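Local coordinates for geranyltranstransferase (Marinomonas sp. MED121, PDB 4F62), which probably catalyses head-to-tail chain elongation of allylic diphosphates with isopentenyl diphosphate, as polyprenyl synthases of the farnesyl-diphosphate synthase type do, at residues 17-22 with 123-128; 75-80 with 182-187. One frame throughout, in Å; residues are numbered along the deposited sequence.

Contact 1: 17-22 with 123-128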
loop_
_atom_site.group_PDB
_atom_site.type_symbol
_atom_site.label_atom_id
_atom_site.label_comp_id
_atom_site.label_asym_id
_atom_site.label_seq_id
_atom_site.Cartn_x
_atom_site.Cartn_y
_atom_site.Cartn_z
ATOM N N ASP A 17 -11.572 -15.709 6.104
ATOM C CA ASP A 17 -10.908 -15.691 7.402
ATOM C C ASP A 17 -9.747 -16.689 7.490
ATOM O O ASP A 17 -8.656 -16.338 7.932
ATOM C CB ASP A 17 -11.909 -15.943 8.532
ATOM C CG ASP A 17 -12.820 -14.743 8.786
ATOM O OD1 ASP A 17 -12.624 -13.691 8.135
ATOM O OD2 ASP A 17 -13.721 -14.859 9.643
ATOM N N GLN A 18 -9.995 -17.933 7.091
ATOM C CA GLN A 18 -8.934 -18.937 7.029
ATOM C C GLN A 18 -7.802 -18.505 6.098
ATOM O O GLN A 18 -6.626 -18.706 6.400
ATOM C CB GLN A 18 -9.479 -20.283 6.555
ATOM C CG GLN A 18 -10.115 -21.128 7.632
ATOM C CD GLN A 18 -10.657 -22.433 7.073
ATOM O OE1 GLN A 18 -9.945 -23.440 7.013
ATOM N NE2 GLN A 18 -11.916 -22.415 6.637
ATOM N N TYR A 19 -8.155 -17.922 4.959
ATOM C CA TYR A 19 -7.153 -17.538 3.975
ATOM C C TYR A 19 -6.288 -16.385 4.491
ATOM O O TYR A 19 -5.070 -16.406 4.353
ATOM C CB TYR A 19 -7.840 -17.148 2.666
ATOM C CG TYR A 19 -6.903 -16.782 1.542
ATOM C CD1 TYR A 19 -6.337 -17.764 0.737
ATOM C CD2 TYR A 19 -6.608 -15.453 1.264
ATOM C CE1 TYR A 19 -5.494 -17.430 -0.307
ATOM C CE2 TYR A 19 -5.758 -15.107 0.230
ATOM C CZ TYR A 19 -5.207 -16.090 -0.551
ATOM O OH TYR A 19 -4.364 -15.751 -1.589
ATOM N N LEU A 20 -6.921 -15.378 5.088
ATOM C CA LEU A 20 -6.176 -14.289 5.719
ATOM C C LEU A 20 -5.195 -14.843 6.758
ATOM O O LEU A 20 -4.016 -14.484 6.756
ATOM C CB LEU A 20 -7.126 -13.266 6.362
ATOM C CG LEU A 20 -7.807 -12.284 5.415
ATOM C CD1 LEU A 20 -9.041 -11.673 6.101
ATOM C CD2 LEU A 20 -6.809 -11.191 4.973
ATOM N N GLU A 21 -5.687 -15.738 7.617
ATOM C CA GLU A 21 -4.879 -16.355 8.658
ATOM C C GLU A 21 -3.669 -17.074 8.085
ATOM O O GLU A 21 -2.559 -16.947 8.605
ATOM C CB GLU A 21 -5.719 -17.355 9.468
ATOM C CG GLU A 21 -5.855 -17.006 10.933
ATOM C CD GLU A 21 -4.522 -16.972 11.660
ATOM O OE1 GLU A 21 -4.322 -16.056 12.491
ATOM O OE2 GLU A 21 -3.679 -17.861 11.407
ATOM N N GLN A 22 -3.893 -17.839 7.021
ATOM C CA GLN A 22 -2.814 -18.584 6.383
ATOM C C GLN A 22 -1.794 -17.632 5.764
ATOM O O GLN A 22 -0.599 -17.809 5.951
ATOM C CB GLN A 22 -3.364 -19.540 5.319
ATOM C CG GLN A 22 -4.061 -20.773 5.880
ATOM C CD GLN A 22 -5.142 -21.319 4.946
ATOM O OE1 GLN A 22 -5.334 -20.818 3.831
ATOM N NE2 GLN A 22 -5.859 -22.342 5.405
ATOM N N PHE A 123 -1.295 -5.585 -0.772
ATOM C CA PHE A 123 -0.519 -5.732 -1.994
ATOM C C PHE A 123 0.319 -6.987 -1.978
ATOM O O PHE A 123 0.614 -7.551 -3.032
ATOM C CB PHE A 123 0.286 -4.455 -2.277
ATOM C CG PHE A 123 -0.602 -3.265 -2.577
ATOM C CD1 PHE A 123 -1.208 -3.135 -3.823
ATOM C CD2 PHE A 123 -0.870 -2.308 -1.598
ATOM C CE1 PHE A 123 -2.042 -2.050 -4.106
ATOM C CE2 PHE A 123 -1.702 -1.220 -1.867
ATOM C CZ PHE A 123 -2.290 -1.088 -3.130
ATOM N N GLU A 124 0.673 -7.454 -0.782
ATOM C CA GLU A 124 1.374 -8.723 -0.660
ATOM C C GLU A 124 0.441 -9.830 -1.155
ATOM O O GLU A 124 0.850 -10.721 -1.900
ATOM C CB GLU A 124 1.780 -8.987 0.799
ATOM C CG GLU A 124 2.470 -10.352 1.022
ATOM C CD GLU A 124 2.823 -10.613 2.494
ATOM O OE1 GLU A 124 2.858 -9.655 3.312
ATOM O OE2 GLU A 124 3.060 -11.785 2.840
ATOM N N LEU A 125 -0.815 -9.754 -0.733
ATOM C CA LEU A 125 -1.830 -10.767 -1.064
ATOM C C LEU A 125 -1.993 -10.880 -2.573
ATOM O O LEU A 125 -2.079 -11.980 -3.118
ATOM C CB LEU A 125 -3.178 -10.392 -0.417
ATOM C CG LEU A 125 -3.223 -10.625 1.102
ATOM C CD1 LEU A 125 -4.372 -9.902 1.766
ATOM C CD2 LEU A 125 -3.297 -12.132 1.380
ATOM N N LEU A 126 -1.993 -9.732 -3.245
ATOM C CA LEU A 126 -2.201 -9.687 -4.697
ATOM C C LEU A 126 -0.967 -10.020 -5.534
ATOM O O LEU A 126 -1.082 -10.242 -6.741
ATOM C CB LEU A 126 -2.771 -8.326 -5.127
ATOM C CG LEU A 126 -4.235 -8.080 -4.734
ATOM C CD1 LEU A 126 -4.687 -6.675 -5.177
ATOM C CD2 LEU A 126 -5.108 -9.138 -5.379
ATOM N N SER A 127 0.206 -10.067 -4.904
ATOM C CA SER A 127 1.441 -10.342 -5.637
ATOM C C SER A 127 2.145 -11.598 -5.137
ATOM O O SER A 127 3.348 -11.719 -5.253
ATOM C CB SER A 127 2.393 -9.151 -5.553
ATOM O OG SER A 127 2.755 -8.896 -4.209
ATOM N N ASN A 128 1.379 -12.529 -4.588
ATOM C CA ASN A 128 1.896 -13.802 -4.099
ATOM C C ASN A 128 2.505 -14.609 -5.254
ATOM O O ASN A 128 1.873 -14.756 -6.302
ATOM C CB ASN A 128 0.720 -14.560 -3.472
ATOM C CG ASN A 128 1.133 -15.827 -2.733
ATOM O OD1 ASN A 128 2.101 -16.505 -3.097
ATOM N ND2 ASN A 128 0.367 -16.170 -1.692
HETATM O O HOH W 1 -2.044 -14.206 -1.612
#

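Contact 2: 75-80 with 182-187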
loop_
_atom_site.group_PDB
_atom_site.type_symbol
_atom_site.label_atom_id
_atom_site.label_comp_id
_atom_site.label_asym_id
_atom_site.label_seq_id
_atom_site.Cartn_x
_atom_site.Cartn_y
_atom_site.Cartn_z
ATOM N N GLU A 75 -10.385 -6.776 2.108
ATOM C CA GLU A 75 -10.671 -6.757 3.542
ATOM C C GLU A 75 -9.524 -6.092 4.320
ATOM O O GLU A 75 -9.758 -5.401 5.315
ATOM C CB GLU A 75 -10.955 -8.174 4.071
ATOM C CG GLU A 75 -11.408 -8.197 5.521
ATOM C CD GLU A 75 -12.796 -7.558 5.732
ATOM O OE1 GLU A 75 -13.532 -7.355 4.741
ATOM O OE2 GLU A 75 -13.166 -7.271 6.901
ATOM N N SER A 76 -8.291 -6.283 3.850
ATOM C CA SER A 76 -7.128 -5.674 4.509
ATOM C C SER A 76 -7.114 -4.169 4.349
ATOM O O SER A 76 -6.801 -3.444 5.296
ATOM C CB SER A 76 -5.799 -6.264 4.006
ATOM O OG SER A 76 -5.717 -7.626 4.391
ATOM N N ILE A 77 -7.436 -3.702 3.148
ATOM C CA ILE A 77 -7.575 -2.273 2.913
ATOM C C ILE A 77 -8.664 -1.692 3.832
ATOM O O ILE A 77 -8.437 -0.697 4.529
ATOM C CB ILE A 77 -7.904 -1.964 1.439
ATOM C CG1 ILE A 77 -6.687 -2.299 0.565
ATOM C CG2 ILE A 77 -8.264 -0.489 1.273
ATOM C CD1 ILE A 77 -5.420 -1.485 0.934
ATOM N N HIS A 78 -9.828 -2.335 3.842
ATOM C CA HIS A 78 -10.949 -1.894 4.658
ATOM C C HIS A 78 -10.535 -1.838 6.131
ATOM O O HIS A 78 -10.785 -0.838 6.826
ATOM C CB HIS A 78 -12.140 -2.836 4.452
ATOM C CG HIS A 78 -13.327 -2.512 5.305
ATOM N ND1 HIS A 78 -13.947 -1.279 5.283
ATOM C CD2 HIS A 78 -14.005 -3.260 6.202
ATOM C CE1 HIS A 78 -14.956 -1.282 6.138
ATOM N NE2 HIS A 78 -15.016 -2.478 6.708
ATOM N N ALA A 79 -9.869 -2.892 6.599
ATOM C CA ALA A 79 -9.449 -2.955 8.003
ATOM C C ALA A 79 -8.442 -1.858 8.344
ATOM O O ALA A 79 -8.527 -1.241 9.407
ATOM C CB ALA A 79 -8.879 -4.344 8.356
ATOM N N TYR A 80 -7.489 -1.617 7.449
ATOM C CA TYR A 80 -6.531 -0.540 7.674
ATOM C C TYR A 80 -7.249 0.794 7.773
ATOM O O TYR A 80 -6.970 1.595 8.680
ATOM C CB TYR A 80 -5.417 -0.541 6.607
ATOM C CG TYR A 80 -5.310 0.686 5.707
ATOM C CD1 TYR A 80 -4.914 1.930 6.203
ATOM C CD2 TYR A 80 -5.546 0.578 4.340
ATOM C CE1 TYR A 80 -4.807 3.038 5.362
ATOM C CE2 TYR A 80 -5.432 1.673 3.497
ATOM C CZ TYR A 80 -5.065 2.897 4.008
ATOM O OH TYR A 80 -4.959 3.979 3.155
ATOM N N GLY A 182 -17.881 3.983 -1.742
ATOM C CA GLY A 182 -18.365 3.437 -3.001
ATOM C C GLY A 182 -17.280 2.687 -3.780
ATOM O O GLY A 182 -17.515 1.601 -4.324
ATOM N N ALA A 183 -16.085 3.266 -3.833
ATOM C CA ALA A 183 -15.009 2.739 -4.677
ATOM C C ALA A 183 -14.587 1.307 -4.314
ATOM O O ALA A 183 -14.391 0.472 -5.202
ATOM C CB ALA A 183 -13.804 3.701 -4.681
ATOM N N LEU A 184 -14.480 1.015 -3.017
ATOM C CA LEU A 184 -14.067 -0.314 -2.574
ATOM C C LEU A 184 -15.171 -1.334 -2.798
ATOM O O LEU A 184 -14.897 -2.514 -3.046
ATOM C CB LEU A 184 -13.661 -0.324 -1.096
ATOM C CG LEU A 184 -12.214 -0.091 -0.675
ATOM C CD1 LEU A 184 -12.068 -0.458 0.798
ATOM C CD2 LEU A 184 -11.223 -0.897 -1.539
ATOM N N ILE A 185 -16.419 -0.883 -2.692
ATOM C CA ILE A 185 -17.548 -1.751 -2.992
ATOM C C ILE A 185 -17.500 -2.124 -4.463
ATOM O O ILE A 185 -17.731 -3.270 -4.834
ATOM C CB ILE A 185 -18.896 -1.035 -2.715
ATOM C CG1 ILE A 185 -19.040 -0.730 -1.223
ATOM C CG2 ILE A 185 -20.058 -1.865 -3.226
ATOM C CD1 ILE A 185 -18.979 -1.955 -0.332
ATOM N N LYS A 186 -17.214 -1.140 -5.310
ATOM C CA LYS A 186 -17.087 -1.394 -6.746
ATOM C C LYS A 186 -15.864 -2.264 -7.069
ATOM O O LYS A 186 -15.916 -3.130 -7.955
ATOM C CB LYS A 186 -17.017 -0.072 -7.525
ATOM C CG LYS A 186 -17.110 -0.241 -9.042
ATOM C CD LYS A 186 -17.426 1.093 -9.749
ATOM C CE LYS A 186 -16.156 1.874 -10.051
ATOM N NZ LYS A 186 -16.099 2.321 -11.479
ATOM N N ALA A 187 -14.764 -2.022 -6.366
ATOM C CA ALA A 187 -13.558 -2.841 -6.546
ATOM C C ALA A 187 -13.871 -4.297 -6.215
ATOM O O ALA A 187 -13.372 -5.217 -6.865
ATOM C CB ALA A 187 -12.436 -2.339 -5.670
#

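Contact 1: 17-22 with 123-128
Tyr19 and Leu20 bring the N-terminal helix 5-23 against Leu125, near the end of helix 108-126, at the periphery of the all-helical isoprenoid synthase fold. Tyr19 has CG anti to its own N (chi1 -178°), which carries the ring across to the other helix. Its CE2 lies 4.0 Å from Leu125 CD2, and the methyl meets the ring obliquely. The two side chains run past one another in opposite directions. The phenol oxygen is held by a water that bridges the segments: Tyr19 OH is 2.8 Å from it, while the water donates to Leu125 O at 2.7 Å and accepts from Asn128 ND2 at 3.1 Å. A single water thus ties the tyrosine to both the backbone and a side chain of 123-128.

One residue on, Leu20 brings the end of its side chain in, its CD2 meeting the other Leu125 methyl, CD1, at 4.2 Å. The two branches of Leu125 are therefore shared out, one to each residue of the first helix. Ala72 of helix 65-86 touches all three side chains. Glu124 makes a salt bridge to Arg150 of the second subunit, so the same turn also serves the dimer interface. Within 123-128, Ser127 OG donates back to Phe123 O at 2.8 Å, tilted 23° from the carbonyl plane.

Contact 2: 75-80 with 182-187
Backbone bonds of 2.8 Å from Ala79 N to Glu75 O and, equally, from Ala187 N to Ala183 O brace the two helical turns that bring Ile77 and His78 against Leu184. Between the segments the contact is apolar, and Leu184 is its centre. Its CD1 methyl comes within 3.8 Å of Ile77 CG2, and its second methyl, CD2, is 4.1 Å from the same Ile77 CG2, so both methyls of the leucine fork face one branch of the isoleucine. Ile77 offers that branch because CG2 stands anti to the backbone N; the CG1 arm (chi1 -68°) carries CD1 off in another direction. Leu184 CD1 also reaches the neighbouring residue, at 4.2 Å from His78 N and 4.4 Å from His78 CB, so it rests against the helix backbone as well as against a side chain.

The contact joins two long helices of the isoprenoid synthase fold close to the centre of the chain. Helix 65-86 runs on past His84 into the Asp-Asp that opens the first aspartate-rich motif of this family, and Gly182 ends a Lys-Thr-Gly sequence on helix 170-194 that probably corresponds to the Lys-Thr motif of the family. Met153 and Ser148 each touch both Ile77 and Leu184, so helices 153-162 and 134-148 contribute to the same packing. The His78 side chain, partly exposed, packs on Arg49, and a bound glycerol, probably from the crystallisation liquor, lies about 3 Å from its nearest atom.

Overall arrangement
The two contacts have centres about 15 Å apart, contact 1 about 16 Å from the centre of the chain and contact 2 only about 3 Å from it. Their segments alternate in sequence: 17-22, 75-80, 123-128, 182-187. Helix 65-86 joins them, packing through Ala72 on contact 1 and supplying a segment of contact 2. They meet directly where Leu125 CD1 lies 3.7 Å from Ser76 OG. Arg47 adds a polar link, with salt bridges to both Asp17 and Glu75. The N-terminal helix and the dimer-forming helix 108-126 are thereby connected to the interior helices that lead into the probable active site.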